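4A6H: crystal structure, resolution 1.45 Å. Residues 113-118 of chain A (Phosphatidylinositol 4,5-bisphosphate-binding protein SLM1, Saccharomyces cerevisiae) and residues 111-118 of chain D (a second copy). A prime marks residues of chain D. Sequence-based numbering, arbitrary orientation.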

# COMPACT_ATOMS: atom_id res chain seq x y z
N LEU A 113 8.54 -5.31 7.02
CA LEU A 113 9.44 -4.31 6.45
C LEU A 113 10.21 -4.88 5.27
O LEU A 113 10.37 -4.21 4.24
CB LEU A 113 10.43 -3.83 7.51
CG LEU A 113 9.81 -2.79 8.45
CD1 LEU A 113 10.59 -2.69 9.76
CD2 LEU A 113 9.73 -1.42 7.78
N LYS A 114 10.66 -6.12 5.41
CA LYS A 114 11.45 -6.78 4.38
C LYS A 114 10.72 -6.83 3.05
O LYS A 114 11.31 -6.53 2.02
CB LYS A 114 11.83 -8.19 4.84
CG LYS A 114 12.69 -8.94 3.82
CD LYS A 114 12.97 -10.37 4.26
CE LYS A 114 11.71 -11.22 4.25
NZ LYS A 114 12.03 -12.68 4.24
N ILE A 115 9.43 -7.17 3.07
CA ILE A 115 8.72 -7.30 1.79
C ILE A 115 8.37 -5.97 1.14
O ILE A 115 8.01 -5.93 -0.04
CB ILE A 115 7.50 -8.25 1.84
CG1 ILE A 115 6.40 -7.68 2.74
CG2 ILE A 115 7.93 -9.64 2.28
CD1 ILE A 115 5.11 -8.46 2.66
N LEU A 116 8.52 -4.87 1.88
CA LEU A 116 8.29 -3.53 1.34
C LEU A 116 9.59 -2.83 0.95
O LEU A 116 9.56 -1.71 0.43
CB LEU A 116 7.52 -2.68 2.36
CG LEU A 116 6.06 -3.10 2.61
CD1 LEU A 116 5.49 -2.41 3.84
CD2 LEU A 116 5.20 -2.82 1.41
N THR A 117 10.73 -3.47 1.22
CA THR A 117 12.03 -2.85 0.99
C THR A 117 12.99 -3.71 0.15
O THR A 117 14.22 -3.61 0.28
CB THR A 117 12.74 -2.50 2.32
OG1 THR A 117 12.84 -3.66 3.14
CG2 THR A 117 11.95 -1.41 3.09
N SER A 118 12.44 -4.57 -0.70
CA SER A 118 13.29 -5.44 -1.52
C SER A 118 13.99 -4.67 -2.63
O SER A 118 15.05 -5.09 -3.12
CB SER A 118 12.48 -6.61 -2.11
OG SER A 118 11.63 -6.18 -3.16
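Chain D, residues 111-118: DNLKILTS

Chain D presents residues 111′ to 116′ with helical phi/psi values, phi near -60° and psi between about -30° and -50°. Its backbone carries i to i+4 bonds such as Leu116′ N to Asn112′ O at 2.9 Å and Thr117′ N to Leu113′ O at 2.9 Å. The two stretches run in opposite directions, as the register of CA atoms indicates: Ile115 CA lies 5.4 Å from Leu116′ CA, whereas Ser118 CA lies 5.6 Å from Asn112′ CA, so advancing along chain A means stepping back along chain D.

One hydrogen bond joins them. Ser118 OG donates to Asn112′ OD1 at 2.8 Å; the Asn112′ side chain, with chi1 in the m well, brings its amide nearer although its CA-to-CB bond points sideways. Ser118 O, 3.3 Å from the same OD1, cannot add a second, both atoms being acceptors.

Carbon atoms meet in three places: Leu116′ CD2 lies 3.8 Å from Ile115 CB, the apolar side-chain pair, and Ile115′ CG2 lies 3.6 Å from Ser118 CB and 3.9 Å from Lys114 CG. Leu116′ CD2 also touches the backbone oxygen Ile115 O at 3.5 Å.

The Lys114 side chain, t at chi1, chi2 and chi4 but p at chi3, brings CE within 3.6 Å of Ile115′ O and NZ within 3.3 Å of Ser118′ CB, contacts without a hydrogen bond. Together, the stretches bury 384 Å².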

# COMPACT_ATOMS: atom_id res chain seq x y z
N ASP D 111 16.64 -11.15 -7.93
CA ASP D 111 17.10 -10.49 -6.71
C ASP D 111 15.94 -10.05 -5.82
O ASP D 111 15.99 -10.21 -4.60
CB ASP D 111 18.01 -9.31 -7.04
CG ASP D 111 19.41 -9.75 -7.46
OD1 ASP D 111 19.78 -10.92 -7.23
OD2 ASP D 111 20.14 -8.90 -8.01
N ASN D 112 14.89 -9.49 -6.44
CA ASN D 112 13.69 -9.15 -5.67
C ASN D 112 13.00 -10.38 -5.09
O ASN D 112 12.67 -10.42 -3.91
CB ASN D 112 12.72 -8.32 -6.51
CG ASN D 112 13.12 -6.86 -6.59
OD1 ASN D 112 13.06 -6.14 -5.60
ND2 ASN D 112 13.54 -6.42 -7.77
N LEU D 113 12.79 -11.39 -5.93
CA LEU D 113 12.16 -12.62 -5.47
C LEU D 113 12.93 -13.28 -4.33
O LEU D 113 12.33 -13.83 -3.41
CB LEU D 113 12.00 -13.58 -6.64
CG LEU D 113 10.83 -13.21 -7.56
CD1 LEU D 113 10.93 -13.96 -8.89
CD2 LEU D 113 9.48 -13.47 -6.89
N LYS D 114 14.26 -13.23 -4.40
CA LYS D 114 15.09 -13.83 -3.37
C LYS D 114 14.84 -13.16 -2.01
O LYS D 114 14.70 -13.84 -0.99
CB LYS D 114 16.57 -13.73 -3.74
CG LYS D 114 17.50 -14.42 -2.76
CD LYS D 114 18.94 -14.29 -3.20
CE LYS D 114 19.82 -15.36 -2.57
NZ LYS D 114 21.18 -15.36 -3.16
N ILE D 115 14.77 -11.84 -2.00
CA ILE D 115 14.49 -11.11 -0.77
C ILE D 115 13.06 -11.39 -0.27
O ILE D 115 12.85 -11.68 0.91
CB ILE D 115 14.72 -9.61 -0.98
CG1 ILE D 115 16.22 -9.34 -1.15
CG2 ILE D 115 14.16 -8.81 0.18
CD1 ILE D 115 16.54 -7.96 -1.65
N LEU D 116 12.10 -11.35 -1.18
CA LEU D 116 10.69 -11.54 -0.83
C LEU D 116 10.40 -12.93 -0.29
O LEU D 116 9.52 -13.10 0.56
CB LEU D 116 9.80 -11.25 -2.03
CG LEU D 116 9.90 -9.81 -2.53
CD1 LEU D 116 9.24 -9.62 -3.89
CD2 LEU D 116 9.26 -8.87 -1.51
N THR D 117 11.14 -13.94 -0.76
CA THR D 117 10.84 -15.33 -0.41
C THR D 117 11.79 -15.91 0.64
O THR D 117 11.62 -17.06 1.06
CB THR D 117 10.85 -16.25 -1.66
OG1 THR D 117 12.14 -16.23 -2.29
CG2 THR D 117 9.80 -15.80 -2.66
N SER D 118 12.79 -15.13 1.04
CA SER D 118 13.69 -15.52 2.12
C SER D 118 12.91 -16.14 3.28
O SER D 118 13.48 -16.84 4.12
CB SER D 118 14.47 -14.31 2.63
OG SER D 118 15.13 -13.64 1.57